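Local coordinates for D-alanyl-lipoteichoic acid synthetase (Streptococcus pneumoniae, PDB 3BMA), which probably takes part in D-alanylation of lipoteichoic acid at the cell membrane, as a DltD-family protein of the SGNH hydrolase clan, at residues A359-K362 and A363-F367; E170-T174 and A175-M179; Y247-E251 and Q252-D256; L379-R382 and F383-K386. The protein carries 1 engineered substitution. All coordinates share one frame; numbering follows the deposited sequence.

How the contacts relate
All four contacts are local, each made within one short run of chain. They come in the order contact 2, contact 3, contact 1, contact 4. Contact 1 lies on helix 355-369, whose side chains rest on strands 101-105 and 291-296 of the five-stranded parallel sheet. Contact 3 covers most of helix 246-253 and the turn that follows, with its centre about 31 Å from that of contact 1. Contact 2 starts helix 174-194 on the opposite side of the chain's centre, about 46 Å from contact 1 between centres. Contact 4 precedes helix 386-389, about 27 Å from contact 2 between centres. Contact 1 backs onto the sheet, contact 3 lies at the surface, and of the four only contact 2 meets other subunits.

Contact 1 of 4, residues A359-K362 and A363-F367; sequences AFDK and AVDPF
Phe-360 O is gripped by two backbone donors of the next turn. Val-364 N bonds Phe-360 O at 3.0 Å, in the carbonyl plane. Ala-363 N reaches Phe-360 O at 3.2 Å, from above that plane. The shortest bond of the turn runs from Asp-365 N to Asp-361 O, 2.8 Å. Pro-366 has no N-H to give, and the helix kinks there. Its CD packs against Asp-361 O at 3.4 Å, and its CG against Lys-362 O.

On the buried side, Val-364 CG2 sits over the centre of the Phe-360 ring, 3.9 Å from the centroid. This is a CH-pi contact to one face. The ring swings forward to meet the methyl because CG is anti to the backbone N (chi1 174°). Phe-360 and Val-364 both also touch Val-103 and Ile-295.

Asp-361 and Asp-365 point the same way, side by side. Asp-361 OD1 touches Asp-365 CB at 3.4 Å. The two OD1 atoms do not meet, and both make salt bridges to Arg-69, which should offset their like charges. Tyr-71 OH also bonds Asp-365 OD1. Phe-360 and Val-364 form the helix's apolar side, packed on strands 101-105 and 291-296 of the parallel sheet, consistent with the alpha/beta fold of the SGNH clan.

Contact 2 of 4, residues E170-T174 and A175-M179; sequences EELST and ADNEM
The carboxylate of Asp-176 and the amide of Asn-177 are the flat groups, and both turn back on the residues before the helix. Asp-176 CG lies 3.1 Å from Ser-173 OG. Asn-177 OD1 touches Leu-172 CB at 3.6 Å, the two side chains crossing at a slant. Asn-177 CG also rests on Ser-173 O.

Ser-173 is the N-cap. Its OG accepts from Asp-176 N at 3.1 Å, with a nearly straight N-H (160°). The torsion that sets OG between the backbone N and the carbonyl carbon (chi1 78°) aims it at the first turn. In return, Asp-176 OD2 accepts a weak bond from Ser-173 N at 3.5 Å. The two exchanges make a capping box. Regular helix bonds follow at once, Asn-177 N to Ser-173 O at 3.0 Å and Glu-178 N to Thr-174 O at 3.2 Å.

Asp-176 OD2 also makes a salt bridge to Lys-165, which ties the box to the preceding helix 160-167. Leu-172 and Asp-176 both pack on Leu-162 of that helix. Ser-173 packs on Asp-161 of a neighbouring subunit, and Thr-174 OG1 makes a weak hydrogen bond to the same residue, so helix 174-194 starts between its own helix 160-167 and other copies of the protein.

Contact 3 of 4, residues Y247-E251 and Q252-D256; sequences YFYNE and QIKKD
Phe-248 and Gln-252 cross at about a right angle. Gln-252 CB sits over one face of the Phe-248 ring, offset toward the rim and 4.2 Å from the centroid, a CH-pi contact. Beyond it the glutamine bends at chi2 (81°), and this carries OE1 back to 3.6 Å from Phe-248 CE1. The amide and ring planes are 49° apart.

Ile-253 reaches two rings with different branches. Its CD1 meets Phe-248 CE2 at 3.7 Å, the two side chains slanting across each other. Its CG2 touches Tyr-249 CE2 at 3.8 Å, and here the side chains cross nearly at right angles.

The backbone under these groups is helix 246-253, widened by a pi-type turn at 249-251 toward its end. Gln-252 N still bonds Phe-248 O at 3.1 Å in the ordinary helical way. Tyr-249 O takes Lys-254 N, five residues on, at 2.8 Å, while its bond from Ile-253 N is weak.

Lys-254 slants across Asn-250, its CD 3.6 Å from Asn-250 OD1. The contact lies at the protein surface, with Ile-253 as its buried residue. Phe-248 also touches Asp-348 and Thr-349, and Tyr-249 touches Leu-257.

Contact 4 of 4, residues L379-R382 and F383-K386; sequences LNER and FFSK
A tight turn that leads to the N-cap of helix 386-389 forms this contact, and Ser-385 holds the cap position. Ser-385 OG donates to Arg-382 O at 2.7 Å, tilted 20° from the carbonyl plane. Ser-385 N adds a weak bond to the same oxygen, so Arg-382 O is held twice by one residue. OG lies between the backbone N and the carbonyl carbon of Ser-385 (chi1 79°), where it can serve the turn behind and the helix ahead. On the helix side it accepts from Trp-388 N.

One residue earlier, Phe-384 N donates to Glu-381 O at 3.2 Å, from well above the carbonyl plane. Two aromatic side chains leave this turn. Asn-380 OD1 lies over one face of the Phe-383 ring, offset toward the rim. The amide stands steeply to that ring, with the planes 75° apart, and Asn-380 CB touches Phe-383 CE1 at 3.7 Å. In the conformer given, one of two, Glu-381 CG lies 3.8 Å from Phe-384 CD1 at the ring edge; this contact may not hold in the other.

Both phenylalanines are buried. Phe-383 meets Trp-388 edge-to-face and packs on Tyr-323, and Phe-384 lies on Leu-280 and Ala-142. Ser-385 OG both donates and accepts, so one hydroxyl bridges the turn and the first turn of the helix, while the buried rings pack on helices 311-326, 274-287 and 141-153.

Contact 1 of 4, residues A359-K362 and A363-F367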
loop_
_atom_site.group_PDB
_atom_site.type_symbol
_atom_site.label_atom_id
_atom_site.label_comp_id
_atom_site.label_asym_id
_atom_site.label_seq_id
_atom_site.Cartn_x
_atom_site.Cartn_y
_atom_site.Cartn_z
ATOM N N ALA C 359 -12.532 50.288 -21.106
ATOM C CA ALA C 359 -12.537 49.592 -22.390
ATOM C C ALA C 359 -12.593 48.083 -22.170
ATOM O O ALA C 359 -13.285 47.370 -22.900
ATOM C CB ALA C 359 -11.304 49.964 -23.197
ATOM N N PHE C 360 -11.851 47.624 -21.159
ATOM C CA PHE C 360 -11.841 46.237 -20.681
ATOM C C PHE C 360 -13.264 45.805 -20.316
ATOM O O PHE C 360 -13.741 44.769 -20.790
ATOM C CB PHE C 360 -10.877 46.134 -19.482
ATOM C CG PHE C 360 -10.862 44.797 -18.782
ATOM C CD1 PHE C 360 -9.953 43.814 -19.156
ATOM C CD2 PHE C 360 -11.706 44.547 -17.698
ATOM C CE1 PHE C 360 -9.911 42.587 -18.490
ATOM C CE2 PHE C 360 -11.678 43.317 -17.033
ATOM C CZ PHE C 360 -10.775 42.337 -17.431
ATOM N N ASP C 361 -13.938 46.624 -19.505
ATOM C CA ASP C 361 -15.308 46.359 -19.057
ATOM C C ASP C 361 -16.328 46.239 -20.198
ATOM O O ASP C 361 -17.218 45.392 -20.143
ATOM C CB ASP C 361 -15.758 47.432 -18.065
ATOM C CG ASP C 361 -16.946 46.994 -17.233
ATOM O OD1 ASP C 361 -16.937 45.854 -16.726
ATOM O OD2 ASP C 361 -17.887 47.795 -17.074
ATOM N N LYS C 362 -16.175 47.065 -21.233
ATOM C CA LYS C 362 -17.091 47.082 -22.382
ATOM C C LYS C 362 -17.098 45.783 -23.196
ATOM O O LYS C 362 -18.060 45.504 -23.914
ATOM C CB LYS C 362 -16.791 48.273 -23.302
ATOM C CG LYS C 362 -17.259 49.620 -22.766
ATOM C CD LYS C 362 -16.623 50.772 -23.528
ATOM C CE LYS C 362 -16.754 52.081 -22.768
ATOM N NZ LYS C 362 -15.828 53.126 -23.281
ATOM N N ALA C 363 -16.029 44.998 -23.085
ATOM C CA ALA C 363 -15.955 43.701 -23.748
ATOM C C ALA C 363 -16.234 42.557 -22.775
ATOM O O ALA C 363 -16.801 41.530 -23.158
ATOM C CB ALA C 363 -14.597 43.518 -24.415
ATOM N N VAL C 364 -15.844 42.751 -21.517
ATOM C CA VAL C 364 -15.904 41.688 -20.511
ATOM C C VAL C 364 -17.275 41.601 -19.826
ATOM O O VAL C 364 -17.857 40.515 -19.755
ATOM C CB VAL C 364 -14.727 41.804 -19.492
ATOM C CG1 VAL C 364 -14.883 40.843 -18.340
ATOM C CG2 VAL C 364 -13.406 41.539 -20.193
ATOM N N ASP C 365 -17.788 42.735 -19.344
ATOM C CA ASP C 365 -19.114 42.774 -18.702
ATOM C C ASP C 365 -20.275 42.177 -19.524
ATOM O O ASP C 365 -20.958 41.299 -19.007
ATOM C CB ASP C 365 -19.466 44.168 -18.162
ATOM C CG ASP C 365 -20.861 44.228 -17.568
ATOM O OD1 ASP C 365 -21.079 43.645 -16.483
ATOM O OD2 ASP C 365 -21.740 44.860 -18.189
ATOM N N PRO C 366 -20.486 42.617 -20.798
ATOM C CA PRO C 366 -21.575 42.012 -21.581
ATOM C C PRO C 366 -21.398 40.515 -21.847
ATOM O O PRO C 366 -22.392 39.795 -21.964
ATOM C CB PRO C 366 -21.516 42.773 -22.911
ATOM C CG PRO C 366 -20.823 44.034 -22.595
ATOM C CD PRO C 366 -19.797 43.651 -21.593
ATOM N N PHE C 367 -20.146 40.067 -21.942
ATOM C CA PHE C 367 -19.814 38.653 -22.126
ATOM C C PHE C 367 -20.170 37.815 -20.892
ATOM O O PHE C 367 -20.782 36.753 -21.013
ATOM C CB PHE C 367 -18.326 38.507 -22.476
ATOM C CG PHE C 367 -17.842 37.082 -22.537
ATOM C CD1 PHE C 367 -18.184 36.259 -23.602
ATOM C CD2 PHE C 367 -17.018 36.570 -21.538
ATOM C CE1 PHE C 367 -17.726 34.945 -23.664
ATOM C CE2 PHE C 367 -16.561 35.260 -21.590
ATOM C CZ PHE C 367 -16.912 34.447 -22.655
#

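Contact 2 of 4, residues E170-T174 and A175-M179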
loop_
_atom_site.group_PDB
_atom_site.type_symbol
_atom_site.label_atom_id
_atom_site.label_comp_id
_atom_site.label_asym_id
_atom_site.label_seq_id
_atom_site.Cartn_x
_atom_site.Cartn_y
_atom_site.Cartn_z
ATOM N N GLU C 170 6.424 7.330 -20.915
ATOM C CA GLU C 170 6.282 6.024 -20.284
ATOM C C GLU C 170 4.966 5.940 -19.535
ATOM O O GLU C 170 4.496 6.931 -18.964
ATOM C CB GLU C 170 7.429 5.758 -19.311
ATOM C CG GLU C 170 8.769 5.455 -19.958
ATOM C CD GLU C 170 9.879 5.292 -18.936
ATOM O OE1 GLU C 170 9.655 4.622 -17.901
ATOM O OE2 GLU C 170 10.979 5.833 -19.165
ATOM N N GLU C 171 4.374 4.751 -19.546
ATOM C CA GLU C 171 3.161 4.488 -18.788
ATOM C C GLU C 171 3.498 4.264 -17.325
ATOM O O GLU C 171 4.482 3.595 -17.001
ATOM C CB GLU C 171 2.433 3.265 -19.339
ATOM C CG GLU C 171 1.605 3.540 -20.584
ATOM C CD GLU C 171 0.574 2.458 -20.848
ATOM O OE1 GLU C 171 0.743 1.329 -20.337
ATOM O OE2 GLU C 171 -0.408 2.741 -21.569
ATOM N N LEU C 172 2.678 4.835 -16.447
ATOM C CA LEU C 172 2.811 4.623 -15.012
ATOM C C LEU C 172 2.324 3.226 -14.654
ATOM O O LEU C 172 1.468 2.660 -15.339
ATOM C CB LEU C 172 2.031 5.682 -14.226
ATOM C CG LEU C 172 2.486 7.140 -14.355
ATOM C CD1 LEU C 172 1.404 8.081 -13.880
ATOM C CD2 LEU C 172 3.773 7.401 -13.604
ATOM N N SER C 173 2.887 2.669 -13.586
ATOM C CA SER C 173 2.511 1.339 -13.146
ATOM C C SER C 173 1.273 1.383 -12.250
ATOM O O SER C 173 0.761 2.461 -11.932
ATOM C CB SER C 173 3.683 0.644 -12.448
ATOM O OG SER C 173 3.856 1.117 -11.127
ATOM N N THR C 174 0.800 0.200 -11.868
ATOM C CA THR C 174 -0.364 0.043 -11.005
ATOM C C THR C 174 -0.061 0.525 -9.579
ATOM O O THR C 174 -0.912 1.148 -8.932
ATOM C CB THR C 174 -0.857 -1.433 -11.011
ATOM O OG1 THR C 174 -0.906 -1.916 -12.361
ATOM C CG2 THR C 174 -2.238 -1.558 -10.394
ATOM N N ALA C 175 1.158 0.250 -9.113
ATOM C CA ALA C 175 1.633 0.707 -7.804
ATOM C C ALA C 175 1.845 2.218 -7.792
ATOM O O ALA C 175 1.545 2.889 -6.799
ATOM C CB ALA C 175 2.915 -0.007 -7.426
ATOM N N ASP C 176 2.360 2.733 -8.906
ATOM C CA ASP C 176 2.554 4.165 -9.108
ATOM C C ASP C 176 1.224 4.920 -9.045
ATOM O O ASP C 176 1.122 5.940 -8.361
ATOM C CB ASP C 176 3.247 4.421 -10.450
ATOM C CG ASP C 176 4.732 4.050 -10.441
ATOM O OD1 ASP C 176 5.299 3.745 -9.365
ATOM O OD2 ASP C 176 5.339 4.063 -11.532
ATOM N N ASN C 177 0.216 4.392 -9.740
ATOM C CA ASN C 177 -1.122 4.990 -9.801
ATOM C C ASN C 177 -1.815 5.057 -8.449
ATOM O O ASN C 177 -2.413 6.080 -8.110
ATOM C CB ASN C 177 -2.012 4.229 -10.793
ATOM C CG ASN C 177 -1.710 4.578 -12.237
ATOM O OD1 ASN C 177 -1.101 5.607 -12.525
ATOM N ND2 ASN C 177 -2.146 3.723 -13.156
ATOM N N GLU C 178 -1.727 3.965 -7.692
ATOM C CA GLU C 178 -2.282 3.884 -6.345
ATOM C C GLU C 178 -1.626 4.897 -5.413
ATOM O O GLU C 178 -2.321 5.592 -4.669
ATOM C CB GLU C 178 -2.164 2.455 -5.794
ATOM C CG GLU C 178 -2.317 2.290 -4.264
ATOM C CD GLU C 178 -3.682 2.716 -3.699
ATOM O OE1 GLU C 178 -3.778 2.852 -2.461
ATOM O OE2 GLU C 178 -4.654 2.911 -4.467
ATOM N N MET C 179 -0.297 4.989 -5.481
ATOM C CA MET C 179 0.467 5.961 -4.698
ATOM C C MET C 179 0.062 7.406 -4.993
ATOM O O MET C 179 -0.121 8.200 -4.069
ATOM C CB MET C 179 1.974 5.764 -4.906
ATOM C CG MET C 179 2.570 4.603 -4.106
ATOM S SD MET C 179 2.474 4.816 -2.315
ATOM C CE MET C 179 3.514 6.247 -2.099
#

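Contact 3 of 4, residues Y247-E251 and Q252-D256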
loop_
_atom_site.group_PDB
_atom_site.type_symbol
_atom_site.label_atom_id
_atom_site.label_comp_id
_atom_site.label_asym_id
_atom_site.label_seq_id
_atom_site.Cartn_x
_atom_site.Cartn_y
_atom_site.Cartn_z
ATOM N N TYR C 247 3.918 56.926 -8.612
ATOM C CA TYR C 247 4.603 55.960 -7.759
ATOM C C TYR C 247 5.502 55.026 -8.571
ATOM O O TYR C 247 6.624 54.733 -8.160
ATOM C CB TYR C 247 3.570 55.146 -6.979
ATOM C CG TYR C 247 3.780 55.120 -5.482
ATOM C CD1 TYR C 247 3.284 56.146 -4.672
ATOM C CD2 TYR C 247 4.453 54.063 -4.871
ATOM C CE1 TYR C 247 3.466 56.125 -3.289
ATOM C CE2 TYR C 247 4.642 54.031 -3.489
ATOM C CZ TYR C 247 4.146 55.064 -2.704
ATOM O OH TYR C 247 4.330 55.035 -1.338
ATOM N N PHE C 248 5.006 54.579 -9.726
ATOM C CA PHE C 248 5.748 53.668 -10.604
ATOM C C PHE C 248 6.934 54.339 -11.301
ATOM O O PHE C 248 8.003 53.733 -11.429
ATOM C CB PHE C 248 4.822 53.032 -11.650
ATOM C CG PHE C 248 5.520 52.061 -12.568
ATOM C CD1 PHE C 248 5.703 50.736 -12.185
ATOM C CD2 PHE C 248 6.004 52.470 -13.812
ATOM C CE1 PHE C 248 6.352 49.836 -13.023
ATOM C CE2 PHE C 248 6.654 51.575 -14.657
ATOM C CZ PHE C 248 6.829 50.258 -14.262
ATOM N N TYR C 249 6.728 55.570 -11.768
ATOM C CA TYR C 249 7.751 56.321 -12.497
ATOM C C TYR C 249 8.996 56.575 -11.649
ATOM O O TYR C 249 10.112 56.442 -12.144
ATOM C CB TYR C 249 7.182 57.641 -13.032
ATOM C CG TYR C 249 8.185 58.500 -13.774
ATOM C CD1 TYR C 249 8.725 59.643 -13.181
ATOM C CD2 TYR C 249 8.594 58.171 -15.068
ATOM C CE1 TYR C 249 9.650 60.436 -13.856
ATOM C CE2 TYR C 249 9.521 58.960 -15.752
ATOM C CZ TYR C 249 10.042 60.090 -15.139
ATOM O OH TYR C 249 10.952 60.877 -15.805
ATOM N N ASN C 250 8.790 56.922 -10.379
ATOM C CA ASN C 250 9.884 57.178 -9.440
ATOM C C ASN C 250 10.737 55.951 -9.125
ATOM O O ASN C 250 11.953 56.063 -8.960
ATOM C CB ASN C 250 9.344 57.764 -8.131
ATOM C CG ASN C 250 8.799 59.173 -8.294
ATOM O OD1 ASN C 250 9.319 59.973 -9.077
ATOM N ND2 ASN C 250 7.751 59.487 -7.541
ATOM N N GLU C 251 10.094 54.788 -9.062
ATOM C CA GLU C 251 10.736 53.574 -8.561
ATOM C C GLU C 251 11.435 52.711 -9.616
ATOM O O GLU C 251 12.515 52.175 -9.358
ATOM C CB GLU C 251 9.742 52.744 -7.745
ATOM C CG GLU C 251 9.443 53.337 -6.366
ATOM C CD GLU C 251 8.151 52.818 -5.747
ATOM O OE1 GLU C 251 7.623 51.781 -6.208
ATOM O OE2 GLU C 251 7.664 53.452 -4.787
ATOM N N GLN C 252 10.826 52.579 -10.794
ATOM C CA GLN C 252 11.346 51.679 -11.831
ATOM C C GLN C 252 12.037 52.353 -13.020
ATOM O O GLN C 252 12.803 51.704 -13.735
ATOM C CB GLN C 252 10.250 50.731 -12.334
ATOM C CG GLN C 252 10.294 49.330 -11.729
ATOM C CD GLN C 252 9.662 49.253 -10.351
ATOM O OE1 GLN C 252 8.530 49.693 -10.144
ATOM N NE2 GLN C 252 10.391 48.679 -9.401
ATOM N N ILE C 253 11.765 53.639 -13.239
ATOM C CA ILE C 253 12.187 54.309 -14.478
ATOM C C ILE C 253 13.001 55.602 -14.276
ATOM O O ILE C 253 13.917 55.879 -15.057
ATOM C CB ILE C 253 10.967 54.486 -15.453
ATOM C CG1 ILE C 253 10.715 53.173 -16.205
ATOM C CG2 ILE C 253 11.168 55.630 -16.454
ATOM C CD1 ILE C 253 9.335 53.026 -16.781
ATOM N N LYS C 254 12.693 56.351 -13.215
ATOM C CA LYS C 254 13.274 57.684 -12.961
ATOM C C LYS C 254 14.801 57.764 -13.038
ATOM O O LYS C 254 15.340 58.495 -13.873
ATOM C CB LYS C 254 12.792 58.243 -11.616
ATOM C CG LYS C 254 13.163 59.702 -11.357
ATOM C CD LYS C 254 12.799 60.135 -9.936
ATOM C CE LYS C 254 13.684 59.458 -8.887
ATOM N NZ LYS C 254 13.403 59.945 -7.507
ATOM N N LYS C 255 15.490 57.014 -12.179
ATOM C CA LYS C 255 16.954 57.075 -12.118
ATOM C C LYS C 255 17.663 56.242 -13.197
ATOM O O LYS C 255 18.848 56.455 -13.469
ATOM C CB LYS C 255 17.482 56.737 -10.711
ATOM C CG LYS C 255 17.276 55.291 -10.249
ATOM C CD LYS C 255 16.049 55.131 -9.352
ATOM C CE LYS C 255 16.316 55.623 -7.931
ATOM N NZ LYS C 255 15.136 55.415 -7.051
ATOM N N ASP C 256 16.936 55.310 -13.812
ATOM C CA ASP C 256 17.486 54.464 -14.877
ATOM C C ASP C 256 17.243 55.032 -16.279
ATOM O O ASP C 256 17.668 54.441 -17.274
ATOM C CB ASP C 256 16.919 53.041 -14.781
ATOM C CG ASP C 256 17.510 52.244 -13.627
ATOM O OD1 ASP C 256 17.690 51.018 -13.789
ATOM O OD2 ASP C 256 17.794 52.834 -12.562
#

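Contact 4 of 4, residues L379-R382 and F383-K386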
loop_
_atom_site.group_PDB
_atom_site.type_symbol
_atom_site.label_atom_id
_atom_site.label_comp_id
_atom_site.label_asym_id
_atom_site.label_seq_id
_atom_site.Cartn_x
_atom_site.Cartn_y
_atom_site.Cartn_z
ATOM N N LEU C 379 -8.317 21.276 -31.399
ATOM C CA LEU C 379 -6.957 21.466 -30.896
ATOM C C LEU C 379 -5.866 21.011 -31.860
ATOM O O LEU C 379 -5.957 19.939 -32.462
ATOM C CB LEU C 379 -6.773 20.767 -29.543
ATOM C CG LEU C 379 -7.515 21.303 -28.314
ATOM C CD1 LEU C 379 -7.288 20.370 -27.133
ATOM C CD2 LEU C 379 -7.095 22.724 -27.957
ATOM N N ASN C 380 -4.840 21.845 -31.996
ATOM C CA ASN C 380 -3.663 21.509 -32.785
ATOM C C ASN C 380 -2.482 21.262 -31.857
ATOM O O ASN C 380 -2.100 22.136 -31.072
ATOM C CB ASN C 380 -3.351 22.615 -33.800
ATOM C CG ASN C 380 -2.293 22.207 -34.825
ATOM O OD1 ASN C 380 -1.619 23.060 -35.399
ATOM N ND2 ASN C 380 -2.154 20.907 -35.066
ATOM N N GLU C 381 -1.910 20.066 -31.970
ATOM C CA GLU C 381 -0.837 19.626 -31.089
ATOM C C GLU C 381 0.535 20.134 -31.544
ATOM O O GLU C 381 1.525 20.004 -30.823
ATOM C CB GLU C 381 -0.847 18.099 -30.987
ATOM C CG GLU C 381 -0.821 17.565 -29.560
ATOM C CD GLU C 381 -2.210 17.415 -28.937
ATOM O OE1 GLU C 381 -2.961 18.413 -28.843
ATOM O OE2 GLU C 381 -2.543 16.285 -28.518
ATOM N N ARG C 382 0.584 20.722 -32.739
ATOM C CA ARG C 382 1.817 21.305 -33.276
ATOM C C ARG C 382 2.184 22.619 -32.578
ATOM O O ARG C 382 3.296 23.120 -32.734
ATOM C CB ARG C 382 1.714 21.502 -34.792
ATOM C CG ARG C 382 2.032 20.250 -35.595
ATOM C CD ARG C 382 1.461 20.319 -37.002
ATOM N NE ARG C 382 1.645 19.058 -37.722
ATOM C CZ ARG C 382 1.083 18.760 -38.892
ATOM N NH1 ARG C 382 0.283 19.628 -39.502
ATOM N NH2 ARG C 382 1.320 17.582 -39.457
ATOM N N PHE C 383 1.250 23.159 -31.796
ATOM C CA PHE C 383 1.505 24.336 -30.973
ATOM C C PHE C 383 2.335 24.009 -29.726
ATOM O O PHE C 383 2.835 24.916 -29.059
ATOM C CB PHE C 383 0.195 25.022 -30.575
ATOM C CG PHE C 383 -0.546 25.655 -31.725
ATOM C CD1 PHE C 383 -1.924 25.526 -31.832
ATOM C CD2 PHE C 383 0.129 26.383 -32.697
ATOM C CE1 PHE C 383 -2.614 26.115 -32.886
ATOM C CE2 PHE C 383 -0.553 26.974 -33.753
ATOM C CZ PHE C 383 -1.925 26.838 -33.847
ATOM N N PHE C 384 2.466 22.718 -29.414
ATOM C CA PHE C 384 3.375 22.241 -28.368
ATOM C C PHE C 384 4.827 22.171 -28.842
ATOM O O PHE C 384 5.749 22.144 -28.020
ATOM C CB PHE C 384 2.959 20.848 -27.872
ATOM C CG PHE C 384 1.831 20.858 -26.878
ATOM C CD1 PHE C 384 0.645 20.183 -27.150
ATOM C CD2 PHE C 384 1.959 21.524 -25.666
ATOM C CE1 PHE C 384 -0.399 20.177 -26.233
ATOM C CE2 PHE C 384 0.916 21.536 -24.747
ATOM C CZ PHE C 384 -0.262 20.857 -25.028
ATOM N N SER C 385 5.021 22.135 -30.159
ATOM C CA SER C 385 6.340 21.911 -30.759
ATOM C C SER C 385 7.266 23.124 -30.698
ATOM O O SER C 385 6.820 24.259 -30.536
ATOM C CB SER C 385 6.199 21.448 -32.212
ATOM O OG SER C 385 5.921 22.544 -33.068
ATOM N N LYS C 386 8.562 22.852 -30.840
ATOM C CA LYS C 386 9.601 23.877 -30.900
ATOM C C LYS C 386 9.507 24.663 -32.211
ATOM O O LYS C 386 9.916 25.827 -32.271
ATOM C CB LYS C 386 10.981 23.223 -30.751
ATOM C CG LYS C 386 12.105 24.147 -30.266
ATOM C CD LYS C 386 12.977 24.677 -31.410
ATOM C CE LYS C 386 13.856 23.588 -32.022
ATOM N NZ LYS C 386 14.577 24.067 -33.236
#